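Local coordinates for extracellular protein 11-1 (PDB 6ZUS), which acts as a secreted avirulence effector of the fungus Fulvia fulva, probably subject to recognition by plant resistance proteins, and binds zinc, at residues K12-F17 / G126-G131; I57-E62 / I75-A80; Q48-F53 / A82-N87; G22-F27 / G70-I75; Q16-G21 / S66-S71. One frame throughout, in Å; residues are numbered along the deposited sequence.

Contact 1: K12-F17 / G126-G131; sequences KWVHQF and GYYSRG. With ZN (zinc ion), chain G.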
# COMPACT_ATOMS: atom_id res chain seq x y z
N LYS A 12 1.75 0.05 0.85
CA LYS A 12 1.36 -0.78 2.01
C LYS A 12 -0.16 -0.72 2.20
O LYS A 12 -0.75 0.39 2.16
CB LYS A 12 2.13 -0.35 3.26
CG LYS A 12 1.82 -1.19 4.47
CD LYS A 12 2.84 -1.08 5.53
CE LYS A 12 2.66 0.08 6.45
NZ LYS A 12 3.24 -0.24 7.79
N TRP A 13 -0.72 -1.91 2.28
CA TRP A 13 -2.16 -2.19 2.52
C TRP A 13 -2.30 -2.47 4.01
O TRP A 13 -1.53 -3.29 4.57
CB TRP A 13 -2.57 -3.37 1.69
CG TRP A 13 -4.01 -3.71 1.80
CD1 TRP A 13 -5.00 -3.37 0.92
CD2 TRP A 13 -4.61 -4.55 2.80
NE1 TRP A 13 -6.18 -3.93 1.31
CE2 TRP A 13 -5.99 -4.64 2.47
CE3 TRP A 13 -4.14 -5.24 3.92
CZ2 TRP A 13 -6.88 -5.39 3.23
CZ3 TRP A 13 -5.03 -5.97 4.69
CH2 TRP A 13 -6.38 -6.03 4.35
N VAL A 14 -3.23 -1.81 4.68
CA VAL A 14 -3.34 -1.90 6.16
C VAL A 14 -4.78 -2.20 6.57
O VAL A 14 -5.69 -1.53 6.06
CB VAL A 14 -2.81 -0.63 6.86
CG1 VAL A 14 -2.80 -0.83 8.37
CG2 VAL A 14 -1.43 -0.18 6.36
N HIS A 15 -4.94 -3.17 7.47
CA HIS A 15 -6.19 -3.37 8.25
C HIS A 15 -5.85 -3.16 9.74
O HIS A 15 -5.10 -3.98 10.29
CB HIS A 15 -6.82 -4.75 7.97
CG HIS A 15 -8.16 -4.86 8.63
ND1 HIS A 15 -8.80 -6.05 8.90
CD2 HIS A 15 -8.98 -3.90 9.12
CE1 HIS A 15 -9.95 -5.81 9.47
NE2 HIS A 15 -10.08 -4.54 9.64
N GLN A 16 -6.34 -2.07 10.34
CA GLN A 16 -6.23 -1.79 11.78
C GLN A 16 -7.59 -2.07 12.41
O GLN A 16 -8.62 -1.52 11.96
CB GLN A 16 -5.79 -0.34 12.04
CG GLN A 16 -5.61 -0.02 13.54
CD GLN A 16 -5.12 1.39 13.79
OE1 GLN A 16 -4.69 2.11 12.85
NE2 GLN A 16 -5.24 1.77 15.05
N PHE A 17 -7.61 -2.89 13.43
CA PHE A 17 -8.87 -3.24 14.14
C PHE A 17 -8.58 -3.63 15.60
O PHE A 17 -7.43 -3.85 15.99
CB PHE A 17 -9.57 -4.36 13.40
CG PHE A 17 -8.75 -5.61 13.20
CD1 PHE A 17 -7.82 -5.72 12.17
CD2 PHE A 17 -8.89 -6.69 14.08
CE1 PHE A 17 -7.05 -6.87 12.01
CE2 PHE A 17 -8.15 -7.85 13.90
CZ PHE A 17 -7.24 -7.95 12.85
N GLY A 126 -10.89 1.50 9.13
CA GLY A 126 -10.27 0.20 9.45
C GLY A 126 -9.22 -0.16 8.39
O GLY A 126 -8.16 -0.73 8.73
N TYR A 127 -9.54 0.09 7.12
CA TYR A 127 -8.73 -0.33 5.97
C TYR A 127 -8.20 0.91 5.30
O TYR A 127 -9.02 1.83 5.00
CB TYR A 127 -9.57 -1.09 4.97
CG TYR A 127 -10.06 -2.42 5.46
CD1 TYR A 127 -11.23 -2.52 6.18
CD2 TYR A 127 -9.36 -3.59 5.19
CE1 TYR A 127 -11.71 -3.73 6.61
CE2 TYR A 127 -9.84 -4.81 5.60
CZ TYR A 127 -11.02 -4.89 6.31
OH TYR A 127 -11.45 -6.13 6.70
N TYR A 128 -6.89 0.92 4.99
CA TYR A 128 -6.27 2.12 4.36
C TYR A 128 -4.96 1.69 3.69
O TYR A 128 -4.51 0.51 3.83
CB TYR A 128 -6.11 3.28 5.35
CG TYR A 128 -5.35 3.01 6.64
CD1 TYR A 128 -5.98 2.40 7.71
CD2 TYR A 128 -3.99 3.32 6.80
CE1 TYR A 128 -5.32 2.12 8.89
CE2 TYR A 128 -3.30 3.02 7.98
CZ TYR A 128 -3.98 2.45 9.05
OH TYR A 128 -3.34 2.21 10.23
N SER A 129 -4.42 2.66 2.99
CA SER A 129 -3.20 2.47 2.16
C SER A 129 -2.16 3.52 2.52
O SER A 129 -2.49 4.63 3.02
CB SER A 129 -3.54 2.50 0.69
OG SER A 129 -4.00 3.77 0.30
N ARG A 130 -0.91 3.14 2.29
CA ARG A 130 0.29 4.00 2.33
C ARG A 130 0.95 3.90 0.94
O ARG A 130 0.94 2.80 0.30
CB ARG A 130 1.30 3.57 3.39
CG ARG A 130 0.69 3.36 4.77
CD ARG A 130 0.25 4.72 5.32
NE ARG A 130 0.13 4.61 6.76
CZ ARG A 130 0.03 5.65 7.59
NH1 ARG A 130 0.03 6.88 7.12
NH2 ARG A 130 -0.03 5.43 8.89
N GLY A 131 1.50 5.01 0.51
CA GLY A 131 2.32 5.01 -0.72
C GLY A 131 3.25 6.19 -0.65
O GLY A 131 2.78 7.32 -0.36
ZN ZN G . -8.26 -7.89 8.24
O HOH W 1 -9.50 -8.38 6.39
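His15 and Tyr127 sit opposite each other as a non-hydrogen-bonded pair of two antiparallel strands, and their rings form a face-to-face stack. The evidence is a separation of 3.8 Å between the centroids of the His15 and Tyr127 rings and a plane angle of 10°. Phe17 CD1 lies over the other face of the imidazole, which is thus held between two aromatic rings. Trp13 completes the cluster: its CZ2 meets the edge of the Tyr127 ring near that ring's plane, 3.6 Å from Tyr127 CD2.

Backbone bonding is regular. Lys12 exchanges a reciprocal pair of N-H...O bonds with Arg130, Val14 does the same with Tyr128, and Gln16 N adds a fifth bond to Gly126 O.

On the opposite sheet face the packing is CH-pi. Val14 CB stands 3.9 Å from the centroid of the Tyr128 ring and 14° off its normal, while Val14 CG1 comes within 3.6 Å of Tyr128 CZ. Tyr128 CG lies between its backbone N and carbonyl carbon (chi1 55°), and the ring it carries extends across Val14. Asp120 takes the Tyr128 hydroxyl and forms a salt bridge with Arg130.

Metal chemistry occupies the aromatic face. Zinc is bound by His15 ND1 at 2.0 Å and by a water at 2.3 Å, and that water is hydrogen-bonded to Tyr127 OH at 3.0 Å. Tyr127 helps, with Phe17, to hold the ligand ring and also binds a zinc-bound water. With ND1 taken by the metal, a neutral imidazole would be expected to carry its proton on NE2.

Contact 2: I57-E62 / I75-A80; sequences IPKIQE and ICSVQA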
# COMPACT_ATOMS: atom_id res chain seq x y z
N ILE A 57 5.75 -8.34 1.71
CA ILE A 57 6.16 -8.62 3.10
C ILE A 57 4.96 -8.37 4.03
O ILE A 57 4.68 -7.21 4.34
CB ILE A 57 7.35 -7.73 3.45
CG1 ILE A 57 8.51 -8.00 2.49
CG2 ILE A 57 7.77 -7.91 4.91
CD1 ILE A 57 9.71 -7.14 2.75
N PRO A 58 4.25 -9.44 4.45
CA PRO A 58 3.25 -9.35 5.52
C PRO A 58 3.84 -8.94 6.87
O PRO A 58 5.01 -9.24 7.20
CB PRO A 58 2.57 -10.74 5.58
CG PRO A 58 2.90 -11.35 4.24
CD PRO A 58 4.27 -10.79 3.86
N LYS A 59 3.05 -8.24 7.67
CA LYS A 59 3.47 -7.85 9.02
C LYS A 59 2.23 -7.86 9.91
O LYS A 59 1.13 -7.51 9.42
CB LYS A 59 4.13 -6.47 8.99
CG LYS A 59 4.75 -6.03 10.30
CD LYS A 59 4.76 -4.51 10.49
CE LYS A 59 5.54 -3.74 9.44
NZ LYS A 59 5.94 -2.39 9.90
N ILE A 60 2.41 -8.20 11.18
CA ILE A 60 1.32 -8.22 12.19
C ILE A 60 1.88 -7.51 13.43
O ILE A 60 3.01 -7.84 13.84
CB ILE A 60 0.85 -9.65 12.47
CG1 ILE A 60 0.37 -10.36 11.19
CG2 ILE A 60 -0.20 -9.69 13.58
CD1 ILE A 60 0.02 -11.84 11.39
N GLN A 61 1.21 -6.48 13.88
CA GLN A 61 1.58 -5.69 15.08
C GLN A 61 0.39 -5.78 16.04
O GLN A 61 -0.78 -5.78 15.58
CB GLN A 61 1.78 -4.20 14.79
CG GLN A 61 2.79 -3.88 13.72
CD GLN A 61 2.68 -2.42 13.32
OE1 GLN A 61 2.94 -1.52 14.14
NE2 GLN A 61 2.23 -2.20 12.08
N GLU A 62 0.68 -5.79 17.34
CA GLU A 62 -0.32 -5.92 18.42
C GLU A 62 0.14 -5.01 19.56
O GLU A 62 1.36 -5.02 19.91
CB GLU A 62 -0.36 -7.40 18.84
CG GLU A 62 -1.24 -7.74 20.04
CD GLU A 62 -1.14 -9.20 20.48
OE1 GLU A 62 -1.48 -10.13 19.68
OE2 GLU A 62 -0.72 -9.41 21.64
N ILE A 75 -2.65 -4.38 13.90
CA ILE A 75 -2.37 -3.74 12.60
C ILE A 75 -1.79 -4.82 11.70
O ILE A 75 -0.71 -5.32 12.03
CB ILE A 75 -1.49 -2.49 12.70
CG1 ILE A 75 -2.11 -1.46 13.65
CG2 ILE A 75 -1.23 -1.92 11.31
CD1 ILE A 75 -1.16 -0.36 14.07
N CYS A 76 -2.58 -5.29 10.74
CA CYS A 76 -2.19 -6.36 9.79
C CYS A 76 -1.91 -5.68 8.45
O CYS A 76 -2.76 -4.91 8.00
CB CYS A 76 -3.29 -7.40 9.71
SG CYS A 76 -3.53 -8.08 11.37
N SER A 77 -0.72 -5.85 7.89
CA SER A 77 -0.33 -5.06 6.71
C SER A 77 0.46 -5.94 5.77
O SER A 77 1.00 -7.01 6.19
CB SER A 77 0.42 -3.83 7.10
OG SER A 77 1.65 -4.19 7.74
N VAL A 78 0.46 -5.55 4.51
CA VAL A 78 1.36 -6.20 3.51
C VAL A 78 1.93 -5.06 2.66
O VAL A 78 1.18 -4.13 2.29
CB VAL A 78 0.62 -7.28 2.73
CG1 VAL A 78 -0.60 -6.78 1.97
CG2 VAL A 78 1.57 -8.01 1.81
N GLN A 79 3.25 -5.12 2.43
CA GLN A 79 3.96 -4.04 1.71
C GLN A 79 4.76 -4.65 0.56
O GLN A 79 5.18 -5.81 0.63
CB GLN A 79 4.80 -3.21 2.67
CG GLN A 79 5.91 -4.01 3.30
CD GLN A 79 6.44 -3.29 4.52
OE1 GLN A 79 5.84 -3.36 5.61
NE2 GLN A 79 7.56 -2.62 4.32
N ALA A 80 4.90 -3.87 -0.49
CA ALA A 80 5.70 -4.20 -1.67
C ALA A 80 6.02 -2.89 -2.39
O ALA A 80 5.34 -1.84 -2.17
CB ALA A 80 4.95 -5.19 -2.54
O HOH W 2 3.69 -4.85 5.82
O HOH W 3 1.56 -4.31 10.46
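Ile57 pairs with Gln79 at the start of this antiparallel hairpin: Ile57 N donates to Gln79 O at 2.8 Å, whereas the return bond, Gln79 N to Ile57 O, is longer at 3.2 Å, its donor 53° above the carbonyl plane. Ile57 O also accepts from a water, which gives its other proton to Gln79 OE1. Pro58 falls on a non-hydrogen-bonded position opposite Val78, where its missing N-H costs the pairing nothing, and its CA makes a CH...O contact with Ser77 O. Lys59 and Ser77 exchange two backbone bonds, and Lys59 CB passes 3.6 Å from Ser77 OG. Ile60 approaches Cys76, CG2 to SG 4.3 Å; that sulfur is joined to Cys29. Gln61 closes the register with a reciprocal backbone pair to Ile75, and its NE2 comes within 3.6 Å of Ile75 CG2 while donating to a second water at 2.7 Å.

Ser77 OG links the two waters, donating to the first at 2.9 Å and accepting from the second at 2.7 Å. A directed chain runs across this face, from Gln61 NE2 through water, Ser77 OG and water to Gln79 OE1, beside Ile57 and Ile75, whereas the face of Pro58, Ile60, Cys76 and Val78 is apolar apart from the disulfide-bonded Cys76 sulfur.

Contact 3: Q48-F53 / A82-N87; sequences QGADGF and AWRVRN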
# COMPACT_ATOMS: atom_id res chain seq x y z
N GLN A 48 1.36 2.26 -14.53
CA GLN A 48 2.37 1.20 -14.24
C GLN A 48 3.41 1.14 -15.40
O GLN A 48 3.00 1.01 -16.56
CB GLN A 48 1.73 -0.19 -14.09
CG GLN A 48 2.57 -1.15 -13.26
CD GLN A 48 2.69 -0.67 -11.82
OE1 GLN A 48 1.71 -0.23 -11.21
NE2 GLN A 48 3.89 -0.77 -11.28
N GLY A 49 4.71 1.18 -15.08
CA GLY A 49 5.78 0.82 -16.00
C GLY A 49 6.08 -0.66 -15.95
O GLY A 49 5.20 -1.49 -15.61
N ALA A 50 7.31 -1.01 -16.32
CA ALA A 50 7.74 -2.41 -16.44
C ALA A 50 8.11 -2.99 -15.06
O ALA A 50 8.21 -2.22 -14.05
CB ALA A 50 8.90 -2.48 -17.41
N ASP A 51 8.32 -4.29 -15.02
CA ASP A 51 9.01 -5.00 -13.91
C ASP A 51 8.06 -5.27 -12.72
O ASP A 51 8.53 -5.89 -11.73
CB ASP A 51 10.30 -4.28 -13.51
CG ASP A 51 11.45 -4.54 -14.48
OD1 ASP A 51 11.53 -5.67 -15.02
OD2 ASP A 51 12.27 -3.65 -14.66
N GLY A 52 6.80 -4.83 -12.77
CA GLY A 52 5.82 -5.19 -11.74
C GLY A 52 6.26 -4.79 -10.33
O GLY A 52 6.70 -3.64 -10.13
N PHE A 53 6.06 -5.70 -9.37
CA PHE A 53 6.10 -5.43 -7.91
C PHE A 53 7.13 -6.36 -7.30
O PHE A 53 7.29 -7.50 -7.75
CB PHE A 53 4.74 -5.65 -7.25
CG PHE A 53 3.70 -4.67 -7.72
CD1 PHE A 53 3.28 -4.67 -9.04
CD2 PHE A 53 3.27 -3.66 -6.90
CE1 PHE A 53 2.37 -3.73 -9.50
CE2 PHE A 53 2.34 -2.74 -7.34
CZ PHE A 53 1.88 -2.77 -8.64
N ALA A 82 6.28 -0.98 -6.01
CA ALA A 82 6.05 -0.84 -7.46
C ALA A 82 7.36 -0.28 -8.05
O ALA A 82 7.68 0.87 -7.82
CB ALA A 82 4.84 0.04 -7.74
N TRP A 83 8.07 -1.11 -8.81
CA TRP A 83 9.43 -0.75 -9.30
C TRP A 83 9.41 0.48 -10.22
O TRP A 83 10.35 1.34 -10.10
CB TRP A 83 10.07 -1.95 -9.99
CG TRP A 83 10.41 -3.05 -9.05
CD1 TRP A 83 10.02 -4.35 -9.15
CD2 TRP A 83 11.30 -2.96 -7.92
NE1 TRP A 83 10.60 -5.07 -8.14
CE2 TRP A 83 11.38 -4.25 -7.37
CE3 TRP A 83 12.04 -1.92 -7.35
CZ2 TRP A 83 12.15 -4.53 -6.24
CZ3 TRP A 83 12.80 -2.18 -6.22
CH2 TRP A 83 12.85 -3.48 -5.69
N ARG A 84 8.40 0.60 -11.08
CA ARG A 84 8.41 1.65 -12.14
C ARG A 84 6.99 2.18 -12.35
O ARG A 84 6.11 1.40 -12.79
CB ARG A 84 8.98 1.06 -13.44
CG ARG A 84 10.36 0.45 -13.31
CD ARG A 84 10.77 -0.12 -14.63
NE ARG A 84 11.92 -0.98 -14.43
CZ ARG A 84 13.15 -0.57 -14.17
NH1 ARG A 84 13.44 0.73 -14.12
NH2 ARG A 84 14.11 -1.48 -14.02
N VAL A 85 6.79 3.44 -11.97
CA VAL A 85 5.49 4.14 -12.03
C VAL A 85 5.71 5.48 -12.74
O VAL A 85 6.70 6.15 -12.47
CB VAL A 85 4.87 4.30 -10.62
CG1 VAL A 85 3.54 5.02 -10.73
CG2 VAL A 85 4.77 2.96 -9.90
N ARG A 86 4.80 5.84 -13.63
CA ARG A 86 4.94 7.08 -14.43
C ARG A 86 4.91 8.26 -13.46
O ARG A 86 4.35 8.13 -12.34
CB ARG A 86 3.85 7.14 -15.49
CG ARG A 86 4.00 6.03 -16.53
CD ARG A 86 3.04 6.34 -17.61
NE ARG A 86 2.82 5.19 -18.47
CZ ARG A 86 3.56 4.91 -19.55
NH1 ARG A 86 4.63 5.61 -19.86
NH2 ARG A 86 3.21 3.87 -20.29
N ASN A 87 5.53 9.36 -13.88
CA ASN A 87 5.40 10.67 -13.20
C ASN A 87 4.34 11.54 -13.88
O ASN A 87 4.23 11.56 -15.10
CB ASN A 87 6.75 11.37 -13.11
CG ASN A 87 7.54 10.85 -11.94
OD1 ASN A 87 7.01 10.77 -10.82
ND2 ASN A 87 8.81 10.50 -12.18
O HOH W 4 6.55 -1.65 -11.86
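Arg84 reaches Asp51 with a chain extended from CG to NE (chi3 -166°), which carries NE to the carboxylate. NE and NH2 then grip one oxygen side-on, lying 2.7 Å and 2.9 Å from Asp51 OD2. That oxygen lies in the guanidinium plane, NE meeting it on its anti side, although the carboxylate itself is turned 50° against the guanidinium. Arg84 NH1 is engaged separately by His139 O.

Gln48 has the opposite habit. Its chain bends at chi2 (65°), and NE2 comes to 3.8 Å from Ala82 CB and 2.9 Å from a water that also accepts from Arg84 N; Gln48 OE1 bonds to Tyr104. Phe53 lays a ring face over Ala82, with CE2 3.8 Å from Ala82 CB. Trp83 instead turns an edge to the loop, its CD1 3.4 Å from Asp51 O.

Two backbone bonds fasten the segments, Gly49 N to Arg84 O (2.7 Å) and Trp83 N to Gly52 O (3.2 Å). Single bridges, Gln48-Val85 and Phe53-Ala82, are offset by two residues, giving two separate short pairings. The arrangement is a loop clasping the corner at Trp83 in strand 71-86, close to the zinc site of His2, His139 and Gln143.

Contact 4: G22-F27 / G70-I75; sequences GDNCNF and GSKTCI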
# COMPACT_ATOMS: atom_id res chain seq x y z
N GLY A 22 -7.94 -10.75 25.71
CA GLY A 22 -7.51 -12.13 25.97
C GLY A 22 -7.06 -12.83 24.69
O GLY A 22 -6.50 -13.94 24.76
N ASP A 23 -7.33 -12.24 23.52
CA ASP A 23 -6.95 -12.85 22.22
C ASP A 23 -5.59 -12.31 21.74
O ASP A 23 -5.09 -11.28 22.29
CB ASP A 23 -8.05 -12.60 21.20
CG ASP A 23 -9.35 -13.38 21.41
OD1 ASP A 23 -9.45 -14.10 22.43
OD2 ASP A 23 -10.18 -13.35 20.50
N ASN A 24 -5.09 -12.91 20.67
CA ASN A 24 -3.84 -12.48 19.98
C ASN A 24 -4.16 -12.10 18.53
O ASN A 24 -5.05 -12.70 17.90
CB ASN A 24 -2.77 -13.57 20.07
CG ASN A 24 -2.39 -13.94 21.50
OD1 ASN A 24 -2.02 -15.09 21.74
ND2 ASN A 24 -2.52 -13.02 22.44
N CYS A 25 -3.40 -11.17 17.96
CA CYS A 25 -3.68 -10.67 16.57
C CYS A 25 -3.48 -11.80 15.57
O CYS A 25 -4.17 -11.80 14.55
CB CYS A 25 -2.85 -9.45 16.20
SG CYS A 25 -3.32 -8.05 17.26
N ASN A 26 -2.55 -12.72 15.85
CA ASN A 26 -2.29 -13.87 14.95
C ASN A 26 -3.38 -14.95 15.09
O ASN A 26 -3.24 -16.00 14.41
CB ASN A 26 -0.88 -14.44 15.12
CG ASN A 26 -0.61 -15.04 16.48
OD1 ASN A 26 -1.52 -15.44 17.21
ND2 ASN A 26 0.68 -15.17 16.78
N PHE A 27 -4.45 -14.75 15.86
CA PHE A 27 -5.68 -15.57 15.68
C PHE A 27 -6.52 -15.02 14.50
O PHE A 27 -7.42 -15.69 14.05
CB PHE A 27 -6.58 -15.56 16.90
CG PHE A 27 -5.97 -16.06 18.19
CD1 PHE A 27 -4.89 -16.93 18.18
CD2 PHE A 27 -6.59 -15.77 19.40
CE1 PHE A 27 -4.33 -17.38 19.37
CE2 PHE A 27 -6.05 -16.23 20.60
CZ PHE A 27 -4.92 -17.04 20.57
N GLY A 70 -10.41 -2.92 27.50
CA GLY A 70 -9.71 -4.21 27.64
C GLY A 70 -9.29 -4.78 26.29
O GLY A 70 -8.84 -5.93 26.29
N SER A 71 -9.40 -4.01 25.19
CA SER A 71 -9.12 -4.47 23.80
C SER A 71 -7.64 -4.30 23.47
O SER A 71 -7.03 -3.35 24.02
CB SER A 71 -9.91 -3.68 22.78
OG SER A 71 -11.26 -3.63 23.16
N LYS A 72 -7.15 -5.09 22.50
CA LYS A 72 -5.84 -4.89 21.86
C LYS A 72 -6.13 -4.31 20.48
O LYS A 72 -7.22 -4.61 19.89
CB LYS A 72 -5.09 -6.19 21.66
CG LYS A 72 -4.53 -6.80 22.93
CD LYS A 72 -3.97 -8.17 22.65
CE LYS A 72 -3.41 -8.86 23.88
NZ LYS A 72 -2.94 -10.22 23.50
N THR A 73 -5.19 -3.50 20.00
CA THR A 73 -5.16 -3.00 18.60
C THR A 73 -4.26 -3.94 17.80
O THR A 73 -3.06 -4.12 18.20
CB THR A 73 -4.62 -1.58 18.50
OG1 THR A 73 -5.58 -0.74 19.13
CG2 THR A 73 -4.46 -1.15 17.05
N CYS A 74 -4.80 -4.42 16.69
CA CYS A 74 -4.08 -5.20 15.68
C CYS A 74 -3.86 -4.33 14.46
O CYS A 74 -4.82 -3.67 14.01
CB CYS A 74 -4.83 -6.44 15.20
SG CYS A 74 -5.23 -7.49 16.60
N ILE A 75 -2.65 -4.38 13.90
CA ILE A 75 -2.37 -3.74 12.60
C ILE A 75 -1.79 -4.82 11.70
O ILE A 75 -0.71 -5.32 12.03
CB ILE A 75 -1.49 -2.49 12.70
CG1 ILE A 75 -2.11 -1.46 13.65
CG2 ILE A 75 -1.23 -1.92 11.31
CD1 ILE A 75 -1.16 -0.36 14.07
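Cys25, in a short 3-10 segment, faces Cys74 on strand 71-86 with their CA atoms 5.6 Å apart, a spacing compatible with a disulfide; here the bridge ties a loop to the β-sheet. The backbones do not pair. Segment 22-27 diverges from the strand on one side, the CA atoms of Asp23 and Lys72 being 8.0 Å apart, and curls on the other into its 3-10 segment, closed by Phe27 N donating to Asn24 O.

The covalent link joins Cys25 SG to Cys74 SG at 2.1 Å. Each sulfur is anti to its own carbonyl carbon (chi1 -65° and -57°), and the torsion about the S-S bond is -83°, near the right angle that a relaxed disulfide prefers. Ile60 packs on Cys25, while Phe17 and Ile19 pack on Cys74, placing the bridge on the sheet surface beneath the loop.

Lys72 makes the second tie. Its chain is extended beyond CG, and CD and CE run past the Asp23 carbonyl, each 3.3 Å from Asp23 O. The ammonium is shared with Glu62, its salt-bridge partner, and Glu62 also accepts from Cys25 N, so one carboxylate steadies both segments. Lys72 NZ finally donates to Asp23 O at 2.7 Å, tilted from the carbonyl plane.

Contact 5: Q16-G21 / S66-S71; sequences QFRIPG and SDCPGS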
# COMPACT_ATOMS: atom_id res chain seq x y z
N GLN A 16 -6.34 -2.07 10.34
CA GLN A 16 -6.23 -1.79 11.78
C GLN A 16 -7.59 -2.07 12.41
O GLN A 16 -8.62 -1.52 11.96
CB GLN A 16 -5.79 -0.34 12.04
CG GLN A 16 -5.61 -0.02 13.54
CD GLN A 16 -5.12 1.39 13.79
OE1 GLN A 16 -4.69 2.11 12.85
NE2 GLN A 16 -5.24 1.77 15.05
N PHE A 17 -7.61 -2.89 13.43
CA PHE A 17 -8.87 -3.24 14.14
C PHE A 17 -8.58 -3.63 15.60
O PHE A 17 -7.43 -3.85 15.99
CB PHE A 17 -9.57 -4.36 13.40
CG PHE A 17 -8.75 -5.61 13.20
CD1 PHE A 17 -7.82 -5.72 12.17
CD2 PHE A 17 -8.89 -6.69 14.08
CE1 PHE A 17 -7.05 -6.87 12.01
CE2 PHE A 17 -8.15 -7.85 13.90
CZ PHE A 17 -7.24 -7.95 12.85
N ARG A 18 -9.64 -3.68 16.41
CA ARG A 18 -9.52 -4.02 17.86
C ARG A 18 -10.01 -5.45 18.05
O ARG A 18 -10.96 -5.87 17.35
CB ARG A 18 -10.31 -3.06 18.77
CG ARG A 18 -10.20 -1.58 18.44
CD ARG A 18 -8.84 -0.94 18.61
NE ARG A 18 -8.95 0.49 18.30
CZ ARG A 18 -8.07 1.21 17.58
NH1 ARG A 18 -6.97 0.65 17.10
NH2 ARG A 18 -8.29 2.49 17.35
N ILE A 19 -9.39 -6.16 18.99
CA ILE A 19 -9.77 -7.54 19.36
C ILE A 19 -9.86 -7.62 20.87
O ILE A 19 -9.30 -6.79 21.60
CB ILE A 19 -8.77 -8.57 18.77
CG1 ILE A 19 -7.41 -8.45 19.47
CG2 ILE A 19 -8.66 -8.43 17.23
CD1 ILE A 19 -6.47 -9.58 19.16
N PRO A 20 -10.57 -8.65 21.40
CA PRO A 20 -10.62 -8.85 22.86
C PRO A 20 -9.21 -8.97 23.44
O PRO A 20 -8.34 -9.62 22.79
CB PRO A 20 -11.39 -10.17 22.97
CG PRO A 20 -12.25 -10.21 21.75
CD PRO A 20 -11.39 -9.61 20.66
N GLY A 21 -8.96 -8.34 24.60
CA GLY A 21 -7.63 -8.34 25.24
C GLY A 21 -7.08 -9.74 25.54
O GLY A 21 -5.87 -9.88 25.66
N SER A 66 -4.97 1.51 25.46
CA SER A 66 -5.25 2.20 26.76
C SER A 66 -6.69 2.75 26.75
O SER A 66 -7.30 2.73 27.81
CB SER A 66 -4.25 3.33 27.16
OG SER A 66 -2.91 2.86 27.22
N ASP A 67 -7.18 3.26 25.61
CA ASP A 67 -8.49 3.98 25.50
C ASP A 67 -9.66 2.99 25.39
O ASP A 67 -10.80 3.42 25.51
CB ASP A 67 -8.55 4.90 24.28
CG ASP A 67 -7.61 6.09 24.40
OD1 ASP A 67 -7.25 6.44 25.55
OD2 ASP A 67 -7.21 6.62 23.34
N CYS A 68 -9.39 1.72 25.10
CA CYS A 68 -10.39 0.67 24.79
C CYS A 68 -10.78 -0.01 26.10
O CYS A 68 -10.00 0.01 27.05
CB CYS A 68 -9.84 -0.34 23.78
SG CYS A 68 -9.32 0.35 22.16
N PRO A 69 -11.98 -0.63 26.18
CA PRO A 69 -12.38 -1.47 27.31
C PRO A 69 -11.72 -2.85 27.29
O PRO A 69 -12.39 -3.84 27.09
CB PRO A 69 -13.90 -1.58 27.11
CG PRO A 69 -14.05 -1.62 25.60
CD PRO A 69 -13.03 -0.59 25.13
N GLY A 70 -10.41 -2.92 27.50
CA GLY A 70 -9.71 -4.21 27.64
C GLY A 70 -9.29 -4.78 26.29
O GLY A 70 -8.84 -5.93 26.29
N SER A 71 -9.40 -4.01 25.19
CA SER A 71 -9.12 -4.47 23.80
C SER A 71 -7.64 -4.30 23.47
O SER A 71 -7.03 -3.35 24.02
CB SER A 71 -9.91 -3.68 22.78
OG SER A 71 -11.26 -3.63 23.16
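The hairpin loop between strands 57-64 and 71-86 curls against the end of strand 6-20 at one tip of the four-stranded antiparallel sheet, bringing Ser71 to Ile19. Within the loop Pro69 is the centre of an inverse gamma turn, and the Gly70 N to Cys68 O bond across it is weak at 3.0 Å. Gly70 continues the bend with a positive phi of 87°, after which the chain leads into strand 71-86.

Ser71 makes the approach to Ile19. Its CA forms a CH...O contact with Ile19 O at 3.2 Å, although the angle of 122° at the hydrogen marks it as bent, and its CB is 3.4 Å from the same oxygen. Ser71 CB also touches Arg18 CB at 4.1 Å. Gly21 passes beside this point, with its CA 4.4 Å from Ser71 CA.

Arg18 folds back at chi2 (-65°), and its CD then lies 3.8 Å from Cys68 SG. Arg18 is modelled in two conformers, so its touch on Cys68 SG is uncertain. Cys68 SG is itself joined to Cys65, in a disulfide between cysteines separated by two residues that closes the loop on itself.

Stronger bonds lie alongside: Ser71 pairs by backbone with Cys65, and Ile19 with Lys72. Within the contact, van der Waals touches and one bent CH...O approach predominate, and the two segments bury just 208 Å² between them. The chemistry therefore implies a light surface contact, in which the loop probably owes its shape more to the Cys65-Cys68 disulfide and the Ser71-Cys65 pairing within the hairpin than to the direct touches of segment 16-21.

Contacts 1 and 2 join neighbouring strand pairs of one sheet, with centres 9 Å apart: His15 N bonds to Cys76 O at 2.8 Å, and Val14 CG1 packs on Ile75 CG2 at 3.5 Å. Contacts 4 and 5 share Gly70 and Ser71 at one tip, their centres 7 Å apart. Contact 2 reaches contact 4, 14 Å away between centres, through Glu62 and Ile60. Contact 3 lies towards the other end, its centre 38 Å from that of contact 5. Zinc lies at two places, at His15 in the middle of the sheet and near contact 3, where the Arg84 side chain is about 7 Å from another bound zinc.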